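Long-range contacts in ferredoxin--NADP reductase, apicoplast (Plasmodium falciparum, PDB 3JQQ), which passes electrons between ferredoxin and NADP(H) through its bound FAD, and may act in the last step of isoprenoid precursor synthesis in the apicoplast: residues Leu26-Pro32 with Asn219-Tyr225; Lys119-Tyr123 with Asn134-Ser139; Asn161-Ile167 with Phe188-Leu192; Asn272-Asn276 with Lys307-Val311. The protein carries 1 engineered substitution. One frame throughout, in Å; residues are numbered along the deposited sequence.

Interaction 1 of 4, residues Leu26-Pro32 with Asn219-Tyr225; sequences LVRPNSP and NEDSILY
Arg28 and Asp221 are joined directly by one backbone hydrogen bond, and each side chain then binds other backbone atoms of the opposite loop. Arg28 N points almost straight at Asp221 O, 3.0 Å away. The same oxygen lies over one face of the Arg28 guanidinium. At the edge of that group, NH2 gives one bond to Glu220 O (2.8 Å) and one to Ile223 O (2.9 Å). Both acceptors lie in the guanidinium plane, which fixes its rotation. Arg28 to Ser31 form a type I beta turn, and Asp221 OD2 accepts Asn30 N on its anti lone pair at 2.8 Å. Asn219 ND2 donates to Asn30 O from above the carbonyl plane. The OG atoms of Ser31 and Ser222 lie 2.8 Å apart and are hydrogen-bonded.

The contact joins the two domains of the reductase fold. The turn after strand 16-25 belongs to the FAD-binding domain, and 219-225 follows strand 211-217 of the NADP-binding domain.

Water also bridges the loops. One molecule links Arg28 NE to Asp221 OD1, which are themselves 4.1 Å apart.

Apolar contacts lie at the Leu26 end. Leu26 CD1 sits over a face of the Tyr225 ring in a CH-pi contact, 4.1 Å from its centroid. Val27 CG1 packs alongside Leu224 CD2 at 3.7 Å.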
# COMPACT_ATOMS: atom_id res chain seq x y z
N LEU B 26 14.44 -14.03 3.97
CA LEU B 26 14.76 -13.13 5.09
C LEU B 26 13.93 -13.36 6.34
O LEU B 26 14.31 -12.93 7.43
CB LEU B 26 14.59 -11.67 4.66
CG LEU B 26 15.85 -10.91 4.23
CD1 LEU B 26 15.51 -9.45 3.94
CD2 LEU B 26 16.93 -11.02 5.30
N VAL B 27 12.79 -14.03 6.20
CA VAL B 27 11.95 -14.31 7.35
C VAL B 27 12.09 -15.75 7.82
O VAL B 27 12.70 -16.59 7.14
CB VAL B 27 10.46 -14.02 7.06
CG1 VAL B 27 10.24 -12.52 6.88
CG2 VAL B 27 9.99 -14.79 5.84
N ARG B 28 11.53 -16.03 8.98
CA ARG B 28 11.60 -17.36 9.57
C ARG B 28 10.20 -17.98 9.59
O ARG B 28 9.21 -17.27 9.44
CB ARG B 28 12.25 -17.27 10.96
CG ARG B 28 13.71 -16.83 10.86
CD ARG B 28 14.25 -16.17 12.12
NE ARG B 28 13.59 -14.90 12.42
CZ ARG B 28 13.74 -13.78 11.72
NH1 ARG B 28 14.54 -13.76 10.66
NH2 ARG B 28 13.09 -12.69 12.08
N PRO B 29 10.13 -19.31 9.74
CA PRO B 29 8.92 -20.11 9.47
C PRO B 29 7.59 -19.57 10.01
O PRO B 29 6.58 -19.69 9.33
CB PRO B 29 9.26 -21.45 10.13
CG PRO B 29 10.73 -21.55 10.01
CD PRO B 29 11.25 -20.15 10.19
N ASN B 30 7.59 -19.00 11.21
CA ASN B 30 6.34 -18.50 11.79
C ASN B 30 5.82 -17.21 11.13
O ASN B 30 4.78 -16.69 11.52
CB ASN B 30 6.47 -18.32 13.30
CG ASN B 30 6.51 -19.64 14.05
OD1 ASN B 30 7.11 -19.75 15.12
ND2 ASN B 30 5.86 -20.66 13.49
N SER B 31 6.55 -16.71 10.14
CA SER B 31 6.13 -15.51 9.42
C SER B 31 5.12 -15.87 8.33
O SER B 31 5.26 -16.89 7.66
CB SER B 31 7.34 -14.80 8.80
OG SER B 31 6.95 -13.59 8.16
N PRO B 32 4.08 -15.04 8.17
CA PRO B 32 3.11 -15.21 7.09
C PRO B 32 3.60 -14.57 5.81
O PRO B 32 2.96 -14.68 4.76
CB PRO B 32 1.88 -14.48 7.61
CG PRO B 32 2.44 -13.40 8.48
CD PRO B 32 3.69 -13.97 9.10
N ASN B 219 5.34 -10.45 13.62
CA ASN B 219 5.83 -11.19 14.77
C ASN B 219 7.36 -11.28 14.73
O ASN B 219 8.00 -10.71 13.85
CB ASN B 219 5.21 -12.59 14.83
CG ASN B 219 5.51 -13.42 13.60
OD1 ASN B 219 6.37 -13.06 12.80
ND2 ASN B 219 4.80 -14.53 13.44
N GLU B 220 7.95 -12.00 15.69
CA GLU B 220 9.41 -12.13 15.77
C GLU B 220 10.03 -12.69 14.48
O GLU B 220 11.10 -12.26 14.06
CB GLU B 220 9.81 -13.02 16.95
CG GLU B 220 9.39 -12.49 18.32
CD GLU B 220 7.98 -12.90 18.72
OE1 GLU B 220 7.19 -13.26 17.82
OE2 GLU B 220 7.67 -12.86 19.93
N ASP B 221 9.35 -13.66 13.87
CA ASP B 221 9.88 -14.30 12.67
C ASP B 221 9.77 -13.40 11.44
O ASP B 221 10.25 -13.75 10.36
CB ASP B 221 9.17 -15.63 12.41
CG ASP B 221 9.69 -16.75 13.29
OD1 ASP B 221 10.34 -16.46 14.32
OD2 ASP B 221 9.44 -17.93 12.96
N SER B 222 9.13 -12.24 11.61
CA SER B 222 8.94 -11.31 10.50
C SER B 222 9.94 -10.16 10.52
O SER B 222 9.95 -9.33 9.62
CB SER B 222 7.51 -10.77 10.49
OG SER B 222 6.57 -11.82 10.30
N ILE B 223 10.78 -10.11 11.55
CA ILE B 223 11.82 -9.10 11.63
C ILE B 223 12.82 -9.30 10.49
O ILE B 223 13.47 -10.34 10.39
CB ILE B 223 12.58 -9.14 12.97
CG1 ILE B 223 11.61 -8.96 14.14
CG2 ILE B 223 13.67 -8.08 13.00
CD1 ILE B 223 12.23 -9.24 15.48
N LEU B 224 12.93 -8.30 9.63
CA LEU B 224 13.88 -8.35 8.53
C LEU B 224 15.26 -7.94 9.03
O LEU B 224 15.39 -6.98 9.80
CB LEU B 224 13.40 -7.46 7.39
CG LEU B 224 11.98 -7.79 6.94
CD1 LEU B 224 11.51 -6.87 5.82
CD2 LEU B 224 11.89 -9.25 6.50
N TYR B 225 16.28 -8.66 8.61
CA TYR B 225 17.66 -8.38 9.00
C TYR B 225 17.87 -8.50 10.52
O TYR B 225 18.59 -7.72 11.13
CB TYR B 225 18.11 -7.01 8.48
CG TYR B 225 18.15 -6.94 6.97
CD1 TYR B 225 19.11 -7.63 6.25
CD2 TYR B 225 17.23 -6.17 6.26
CE1 TYR B 225 19.15 -7.58 4.86
CE2 TYR B 225 17.27 -6.11 4.88
CZ TYR B 225 18.23 -6.82 4.19
OH TYR B 225 18.27 -6.77 2.81
O HOH W 1 16.14 -11.45 8.53
O HOH W 2 12.67 -15.33 14.71
O HOH W 3 9.76 -20.39 14.10

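Interaction 2 of 4, residues Lys119-Tyr123 with Asn134-Ser139; sequences KIHKY and NYGYCS. With FAD (flavin-adenine dinucleotide), chain I.
Lys122 and Tyr123 run antiparallel to Tyr135 and Asn134, with Tyr123 and Asn134 as the hydrogen-bonded pair and Lys122 and Tyr135 as the non-hydrogen-bonded pair. This is a beta hairpin at the edge of the antiparallel sheet of the FAD-binding domain, and its second strand leads into helix 137-144. Tyr123 N donates to Asn134 O, and Asn134 N returns a bond to Tyr123 O at 2.7 Å. Gly136 N continues the pairing to His121 O.

The Tyr123 ring is sandwiched. One face lies against the FAD adenine, with N3A over the ring centre. On the opposite face Asn134 CB makes a CH-pi contact, 3.4 Å from the ring centroid. CG of Tyr123 stands between its own N and carbonyl carbon (chi1 54°), and this places the ring between the two. Tyr135 packs on the other side of the hairpin. Ile120 CG2 meets its ring edge at CD2, 3.4 Å away, and Lys122 CG lies alongside.

The helix start grips the FAD diphosphate. Tyr137 N, Cys138 N and Ser139 N bond to O2A, O1P and O2P, and the nearby helix dipole probably helps to offset the phosphate charge. At the flavin end, Lys119 N holds FAD O2. Ser139 OG donates to FAD O2P at 2.6 Å and accepts His121 N at 3.1 Å, with an N-H...O angle of 170°.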
# COMPACT_ATOMS: atom_id res chain seq x y z
N LYS B 119 9.56 -8.01 -0.53
CA LYS B 119 8.38 -8.75 -0.12
C LYS B 119 7.66 -9.25 -1.37
O LYS B 119 7.48 -8.50 -2.32
CB LYS B 119 7.47 -7.85 0.71
CG LYS B 119 6.27 -8.54 1.37
CD LYS B 119 5.34 -7.49 1.99
CE LYS B 119 3.98 -8.07 2.38
NZ LYS B 119 3.92 -8.51 3.81
N ILE B 120 7.27 -10.52 -1.36
CA ILE B 120 6.57 -11.10 -2.50
C ILE B 120 5.07 -10.98 -2.27
O ILE B 120 4.52 -11.62 -1.37
CB ILE B 120 6.96 -12.56 -2.73
CG1 ILE B 120 8.47 -12.68 -2.93
CG2 ILE B 120 6.21 -13.15 -3.92
CD1 ILE B 120 9.02 -11.80 -4.04
N HIS B 121 4.42 -10.15 -3.07
CA HIS B 121 3.00 -9.88 -2.95
C HIS B 121 2.16 -10.95 -3.66
O HIS B 121 2.44 -11.31 -4.80
CB HIS B 121 2.68 -8.49 -3.49
CG HIS B 121 3.32 -7.38 -2.72
ND1 HIS B 121 2.63 -6.60 -1.81
CD2 HIS B 121 4.60 -6.92 -2.71
CE1 HIS B 121 3.45 -5.72 -1.28
NE2 HIS B 121 4.65 -5.89 -1.80
N LYS B 122 1.14 -11.45 -2.97
CA LYS B 122 0.28 -12.50 -3.50
C LYS B 122 -1.20 -12.14 -3.44
O LYS B 122 -1.63 -11.43 -2.53
CB LYS B 122 0.48 -13.81 -2.72
CG LYS B 122 1.67 -14.64 -3.14
CD LYS B 122 1.57 -16.05 -2.56
CE LYS B 122 1.57 -16.05 -1.04
NZ LYS B 122 1.42 -17.42 -0.48
N TYR B 123 -1.97 -12.66 -4.39
CA TYR B 123 -3.43 -12.63 -4.31
C TYR B 123 -3.98 -13.89 -4.98
O TYR B 123 -3.23 -14.64 -5.61
CB TYR B 123 -4.01 -11.38 -4.96
CG TYR B 123 -3.56 -11.16 -6.39
CD1 TYR B 123 -2.28 -10.69 -6.67
CD2 TYR B 123 -4.41 -11.42 -7.46
CE1 TYR B 123 -1.86 -10.49 -7.97
CE2 TYR B 123 -4.00 -11.21 -8.76
CZ TYR B 123 -2.72 -10.75 -9.01
OH TYR B 123 -2.30 -10.54 -10.31
N ASN B 134 -1.77 -15.86 -7.49
CA ASN B 134 -1.18 -14.89 -8.40
C ASN B 134 -0.16 -14.03 -7.68
O ASN B 134 -0.20 -13.91 -6.45
CB ASN B 134 -2.27 -14.00 -9.01
CG ASN B 134 -3.18 -14.76 -9.96
OD1 ASN B 134 -3.01 -14.72 -11.18
ND2 ASN B 134 -4.17 -15.46 -9.40
N TYR B 135 0.76 -13.43 -8.43
CA TYR B 135 1.81 -12.59 -7.83
C TYR B 135 1.78 -11.17 -8.36
O TYR B 135 1.34 -10.93 -9.48
CB TYR B 135 3.19 -13.20 -8.07
CG TYR B 135 3.39 -14.51 -7.37
CD1 TYR B 135 2.96 -15.70 -7.95
CD2 TYR B 135 3.99 -14.57 -6.13
CE1 TYR B 135 3.13 -16.91 -7.31
CE2 TYR B 135 4.17 -15.78 -5.48
CZ TYR B 135 3.73 -16.94 -6.07
OH TYR B 135 3.90 -18.14 -5.42
N GLY B 136 2.25 -10.23 -7.56
CA GLY B 136 2.50 -8.88 -8.05
C GLY B 136 3.33 -9.00 -9.31
O GLY B 136 3.84 -10.08 -9.63
N TYR B 137 3.49 -7.90 -10.04
CA TYR B 137 4.23 -7.92 -11.30
C TYR B 137 5.72 -8.20 -11.09
O TYR B 137 6.26 -9.15 -11.64
CB TYR B 137 4.01 -6.62 -12.08
CG TYR B 137 4.77 -6.54 -13.38
CD1 TYR B 137 4.51 -7.43 -14.41
CD2 TYR B 137 5.73 -5.56 -13.59
CE1 TYR B 137 5.19 -7.36 -15.61
CE2 TYR B 137 6.42 -5.48 -14.79
CZ TYR B 137 6.15 -6.38 -15.80
OH TYR B 137 6.83 -6.30 -16.99
N CYS B 138 6.37 -7.35 -10.29
CA CYS B 138 7.77 -7.57 -9.94
C CYS B 138 7.92 -8.75 -8.98
O CYS B 138 8.86 -9.53 -9.09
CB CYS B 138 8.37 -6.30 -9.34
SG CYS B 138 10.17 -6.33 -9.15
N SER B 139 7.00 -8.88 -8.03
CA SER B 139 7.06 -9.96 -7.05
C SER B 139 7.23 -11.34 -7.69
O SER B 139 8.04 -12.15 -7.24
CB SER B 139 5.81 -9.95 -6.15
OG SER B 139 5.70 -8.72 -5.47
PA FAD I . 2.09 -4.79 -8.41
O1A FAD I . 2.58 -3.42 -8.82
O2A FAD I . 1.96 -5.70 -9.60
O5B FAD I . 0.70 -4.67 -7.60
C5B FAD I . 0.64 -3.98 -6.37
C4B FAD I . -0.19 -4.76 -5.35
O4B FAD I . -1.47 -5.07 -5.88
C3B FAD I . 0.47 -6.08 -5.00
O3B FAD I . 0.24 -6.34 -3.64
C2B FAD I . -0.28 -7.10 -5.84
O2B FAD I . -0.36 -8.34 -5.17
C1B FAD I . -1.65 -6.47 -6.02
N9A FAD I . -2.23 -6.77 -7.34
C8A FAD I . -1.65 -6.56 -8.57
N7A FAD I . -2.52 -6.95 -9.52
C5A FAD I . -3.65 -7.41 -8.93
C6A FAD I . -4.83 -7.92 -9.43
N6A FAD I . -4.98 -8.12 -10.74
N1A FAD I . -5.82 -8.32 -8.56
C2A FAD I . -5.63 -8.19 -7.20
N3A FAD I . -4.45 -7.68 -6.71
C4A FAD I . -3.47 -7.30 -7.56
N1 FAD I . 9.08 -2.94 -1.60
C2 FAD I . 9.87 -3.92 -1.06
O2 FAD I . 9.47 -5.09 -1.07
N3 FAD I . 11.10 -3.61 -0.51
C4 FAD I . 11.54 -2.30 -0.50
O4 FAD I . 12.63 -2.02 -0.02
C4X FAD I . 10.74 -1.30 -1.05
N5 FAD I . 11.17 0.01 -1.04
C5X FAD I . 10.37 0.98 -1.59
C6 FAD I . 10.81 2.30 -1.58
C7 FAD I . 10.01 3.30 -2.12
C7M FAD I . 10.49 4.73 -2.11
C8 FAD I . 8.78 2.97 -2.68
C8M FAD I . 7.90 4.04 -3.27
C9 FAD I . 8.34 1.65 -2.68
C9A FAD I . 9.13 0.65 -2.14
N10 FAD I . 8.69 -0.66 -2.16
C10 FAD I . 9.50 -1.63 -1.60
C1' FAD I . 7.44 -1.07 -2.90
C2' FAD I . 7.76 -1.76 -4.24
O2' FAD I . 8.32 -0.82 -5.11
C3' FAD I . 6.56 -2.37 -4.99
O3' FAD I . 5.45 -1.51 -4.94
C4' FAD I . 6.17 -3.76 -4.49
O4' FAD I . 7.22 -4.66 -4.76
C5' FAD I . 4.92 -4.25 -5.23
O5' FAD I . 5.24 -4.31 -6.60
P FAD I . 4.67 -5.48 -7.55
O1P FAD I . 4.98 -5.15 -8.99
O2P FAD I . 5.22 -6.83 -7.17
O3P FAD I . 3.08 -5.43 -7.31
O HOH W 4 0.17 -8.63 -10.58

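Interaction 3 of 4, residues Asn161-Ile167 with Phe188-Leu192; sequences NLPNDAI and FLKKL
Asn161 opens the contact through its backbone, with its carbonyl carbon 4.3 Å from Phe188 CZ. The segment 161-167 leads from strand 150-157 of the FAD-binding domain to helix 166-169, just before the parallel sheet of the NADP-binding domain. It packs on the end of helix 183-192, which follows strand 173-178 in that Rossmann-like alpha/beta domain. The contact is apolar.

Leu162 is the main side chain from the loop. Its CG stands anti to its own carbonyl carbon (chi1 -67°), and the branched end reaches one face of the Phe188 ring. CD2 sits over the ring centre, 3.5 Å from the centroid and 12° off the normal, in a CH-pi contact. Leu162 CG lies over the same face, 3.5 Å from Phe188 CD2. The leucine and the phenylalanine reach over one another from opposing backbones. The other branch, CD1, turns to the next helical turn and meets Leu192 CD2 at 4.0 Å. It also touches the aliphatic part of Lys191 at CD. Tyr282 of strand 280-285 meets the Phe188 ring edge-to-face, and Phe173 of strand 173-178 touches both Leu162 and Leu192.

From Pro163 to Ala166 the chain makes a type I beta turn, closed by Ala166 N to Pro163 O. The turn brings the chain back to the helix. Ala166 CB then reaches Leu192 CD2 at 4.3 Å. Ile167 lies across Leu192. Its CD1 extends to Lys191 O at 4.0 Å, and its CG1 lies 3.9 Å from Leu192 CD2.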
# COMPACT_ATOMS: atom_id res chain seq x y z
N ASN B 161 18.44 10.34 3.04
CA ASN B 161 19.86 10.14 3.32
C ASN B 161 20.33 10.66 4.67
O ASN B 161 19.69 11.51 5.29
CB ASN B 161 20.70 10.78 2.22
CG ASN B 161 20.44 10.15 0.86
OD1 ASN B 161 20.57 8.94 0.69
ND2 ASN B 161 20.09 10.98 -0.11
N LEU B 162 21.48 10.15 5.12
CA LEU B 162 22.12 10.62 6.34
C LEU B 162 22.68 12.02 6.16
O LEU B 162 23.01 12.43 5.05
CB LEU B 162 23.25 9.69 6.75
CG LEU B 162 22.91 8.27 7.21
CD1 LEU B 162 24.17 7.52 7.59
CD2 LEU B 162 21.93 8.30 8.37
N PRO B 163 22.78 12.77 7.27
CA PRO B 163 23.52 14.03 7.30
C PRO B 163 24.97 13.77 6.89
O PRO B 163 25.56 12.77 7.31
CB PRO B 163 23.45 14.44 8.77
CG PRO B 163 22.21 13.80 9.28
CD PRO B 163 22.09 12.50 8.54
N ASN B 164 25.55 14.67 6.10
CA ASN B 164 26.86 14.43 5.48
C ASN B 164 28.06 14.37 6.43
O ASN B 164 29.18 14.13 5.98
CB ASN B 164 27.12 15.44 4.35
CG ASN B 164 26.96 16.88 4.80
OD1 ASN B 164 26.04 17.21 5.55
ND2 ASN B 164 27.85 17.75 4.33
N ASP B 165 27.83 14.56 7.72
CA ASP B 165 28.92 14.52 8.70
C ASP B 165 28.53 13.72 9.93
O ASP B 165 29.10 13.90 11.01
CB ASP B 165 29.31 15.95 9.10
CG ASP B 165 28.13 16.76 9.58
OD1 ASP B 165 27.06 16.17 9.83
OD2 ASP B 165 28.27 18.00 9.72
N ALA B 166 27.57 12.82 9.77
CA ALA B 166 27.00 12.07 10.88
C ALA B 166 28.04 11.39 11.77
O ALA B 166 27.99 11.51 12.99
CB ALA B 166 25.98 11.07 10.38
N ILE B 167 28.96 10.66 11.15
CA ILE B 167 30.00 9.97 11.91
C ILE B 167 30.93 10.94 12.66
O ILE B 167 31.28 10.70 13.81
CB ILE B 167 30.85 9.06 11.01
CG1 ILE B 167 29.96 8.04 10.29
CG2 ILE B 167 31.92 8.35 11.82
CD1 ILE B 167 30.71 7.11 9.38
N PHE B 188 22.17 2.47 6.74
CA PHE B 188 22.75 3.45 7.66
C PHE B 188 23.67 2.79 8.69
O PHE B 188 24.80 3.22 8.89
CB PHE B 188 21.65 4.23 8.38
CG PHE B 188 20.81 5.09 7.47
CD1 PHE B 188 19.59 5.58 7.91
CD2 PHE B 188 21.23 5.39 6.19
CE1 PHE B 188 18.81 6.37 7.08
CE2 PHE B 188 20.45 6.18 5.35
CZ PHE B 188 19.24 6.67 5.80
N LEU B 189 23.17 1.74 9.34
CA LEU B 189 23.91 1.09 10.42
C LEU B 189 25.21 0.47 9.91
O LEU B 189 26.23 0.50 10.60
CB LEU B 189 23.06 0.01 11.10
CG LEU B 189 21.86 0.48 11.93
CD1 LEU B 189 21.02 -0.71 12.38
CD2 LEU B 189 22.31 1.31 13.13
N LYS B 190 25.16 -0.09 8.71
CA LYS B 190 26.35 -0.69 8.11
C LYS B 190 27.42 0.36 7.85
O LYS B 190 28.61 0.08 7.98
CB LYS B 190 25.99 -1.45 6.83
CG LYS B 190 25.28 -2.77 7.09
CD LYS B 190 24.76 -3.39 5.79
CE LYS B 190 24.14 -4.76 6.04
NZ LYS B 190 23.53 -5.31 4.80
N LYS B 191 27.00 1.57 7.47
CA LYS B 191 27.96 2.65 7.28
C LYS B 191 28.49 3.17 8.61
O LYS B 191 29.70 3.33 8.78
CB LYS B 191 27.34 3.81 6.49
CG LYS B 191 28.26 5.03 6.42
CD LYS B 191 27.60 6.20 5.70
CE LYS B 191 28.43 7.47 5.85
NZ LYS B 191 29.80 7.33 5.28
N LEU B 192 27.59 3.43 9.55
CA LEU B 192 27.96 4.03 10.83
C LEU B 192 28.84 3.12 11.68
O LEU B 192 29.83 3.57 12.26
CB LEU B 192 26.71 4.44 11.61
CG LEU B 192 25.74 5.43 10.96
CD1 LEU B 192 24.39 5.41 11.65
CD2 LEU B 192 26.32 6.84 10.95

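Interaction 4 of 4, residues Asn272-Asn276 with Lys307-Val311; sequences NLFNN and KKKRV
Phe274 and Arg310 stack flat on each other and also share a hydrogen bond. CG of Phe274 is anti to the backbone N (chi1 179°). The ring therefore reaches out from helix 267-276 towards the loop 307-311. Arg310 comes from the opposite direction. Its chain bends at chi3 (-83°), which lays the guanidinium over one face of the ring. The centres are 3.9 Å apart and the planes meet at 14°, a cation-pi stack. NH2 approaches the rim at Phe274 CE2, 3.3 Å away, while NH1 lies over the middle of the ring.

The same NH1 donates to Phe274 O at 2.8 Å. The acceptor is close to the guanidinium plane, so ring and carbonyl of one residue hold the group from its face and from its edge. Held on two sides, the group has little room to turn. NH1 has a second, weak bond to Cys279 O, just before strand 280-285.

Lys307 O lies at the edge of the Phe274 ring, 3.9 Å from CZ. The Lys307 side chain is extended beyond CG and crosses that of Asn275 at about a right angle. Its NZ stays 3.8 Å from Asn275 OD1, a loose approach. Val311 CG2 touches the ring at CE1, 4.3 Å away, and both residues also pack on Leu281.

The contact lies away from the cofactor and nucleotide sites. It joins helix 267-276 to the loop entering strand 311-315, an outermost strand of the parallel sheet, in the Rossmann-like NADP-binding domain of the ferredoxin--NADP reductase family.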
# COMPACT_ATOMS: atom_id res chain seq x y z
N ASN B 272 11.90 13.83 24.61
CA ASN B 272 13.19 14.09 25.23
C ASN B 272 14.37 13.66 24.35
O ASN B 272 15.39 14.35 24.29
CB ASN B 272 13.29 13.43 26.61
CG ASN B 272 12.58 14.23 27.69
OD1 ASN B 272 12.53 13.82 28.85
ND2 ASN B 272 12.04 15.39 27.31
N LEU B 273 14.22 12.53 23.66
CA LEU B 273 15.25 12.06 22.73
C LEU B 273 15.41 13.03 21.56
O LEU B 273 16.53 13.43 21.23
CB LEU B 273 14.92 10.66 22.21
CG LEU B 273 15.38 9.47 23.05
CD1 LEU B 273 14.82 8.18 22.49
CD2 LEU B 273 16.90 9.42 23.12
N PHE B 274 14.30 13.41 20.95
CA PHE B 274 14.35 14.31 19.80
C PHE B 274 14.86 15.71 20.17
O PHE B 274 15.61 16.32 19.42
CB PHE B 274 12.99 14.42 19.11
CG PHE B 274 12.97 15.36 17.94
CD1 PHE B 274 13.48 14.96 16.71
CD2 PHE B 274 12.46 16.64 18.07
CE1 PHE B 274 13.48 15.83 15.64
CE2 PHE B 274 12.45 17.51 16.99
CZ PHE B 274 12.96 17.10 15.78
N ASN B 275 14.44 16.21 21.34
CA ASN B 275 14.79 17.57 21.74
C ASN B 275 16.09 17.70 22.53
O ASN B 275 16.89 18.60 22.27
CB ASN B 275 13.62 18.21 22.50
CG ASN B 275 12.51 18.68 21.59
OD1 ASN B 275 12.76 19.08 20.44
ND2 ASN B 275 11.28 18.65 22.08
N ASN B 276 16.30 16.81 23.50
CA ASN B 276 17.50 16.88 24.35
C ASN B 276 18.76 16.29 23.72
O ASN B 276 19.87 16.61 24.14
CB ASN B 276 17.23 16.23 25.71
CG ASN B 276 16.41 17.11 26.63
OD1 ASN B 276 16.55 18.33 26.62
ND2 ASN B 276 15.55 16.49 27.44
N LYS B 307 13.21 22.55 12.97
CA LYS B 307 13.05 21.17 13.44
C LYS B 307 12.53 20.29 12.31
O LYS B 307 12.55 19.06 12.41
CB LYS B 307 12.10 21.12 14.63
CG LYS B 307 12.59 21.90 15.85
CD LYS B 307 11.65 21.76 17.03
CE LYS B 307 12.17 22.53 18.23
NZ LYS B 307 11.25 22.42 19.40
N LYS B 308 12.08 20.92 11.24
CA LYS B 308 11.60 20.19 10.07
C LYS B 308 12.76 19.77 9.16
O LYS B 308 12.58 18.96 8.25
CB LYS B 308 10.57 21.01 9.30
CG LYS B 308 9.16 20.89 9.88
CD LYS B 308 8.29 22.07 9.50
CE LYS B 308 6.90 21.93 10.11
NZ LYS B 308 6.11 23.19 10.02
N LYS B 309 13.95 20.31 9.43
CA LYS B 309 15.14 19.91 8.70
C LYS B 309 15.61 18.56 9.23
O LYS B 309 16.32 17.82 8.55
CB LYS B 309 16.27 20.94 8.87
CG LYS B 309 17.08 20.77 10.16
CD LYS B 309 18.34 21.63 10.17
CE LYS B 309 19.41 21.07 9.24
NZ LYS B 309 20.65 21.90 9.24
N ARG B 310 15.20 18.26 10.46
CA ARG B 310 15.65 17.08 11.17
C ARG B 310 14.75 15.87 10.95
O ARG B 310 15.11 14.75 11.32
CB ARG B 310 15.77 17.38 12.67
CG ARG B 310 16.83 18.41 13.02
CD ARG B 310 17.22 18.31 14.49
NE ARG B 310 16.31 19.04 15.36
CZ ARG B 310 15.99 18.65 16.59
NH1 ARG B 310 16.50 17.53 17.10
NH2 ARG B 310 15.15 19.38 17.32
N VAL B 311 13.58 16.10 10.36
CA VAL B 311 12.62 15.02 10.14
C VAL B 311 12.64 14.53 8.70
O VAL B 311 12.65 15.32 7.76
CB VAL B 311 11.19 15.47 10.52
CG1 VAL B 311 10.18 14.39 10.15
CG2 VAL B 311 11.11 15.80 12.00

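From the N terminus, 26-32 comes first and pairs with 219-225, 187 residues further on, so interaction 1 closes a long loop that bridges the FAD-binding and NADP-binding domains. Interactions 2 and 3 are both nested inside it, one after the other. Interaction 2 closes a short hairpin at the FAD site. Interaction 3 ties the connection between the domains to helix 183-192, and its centre is about 32 Å from that of interaction 2. Interaction 4 opens after interaction 1 has closed and joins helix 267-276 to the entry of the last strand. None of the loops cross. The centres of interactions 3 and 4 are about 17 Å apart, and the two do not touch.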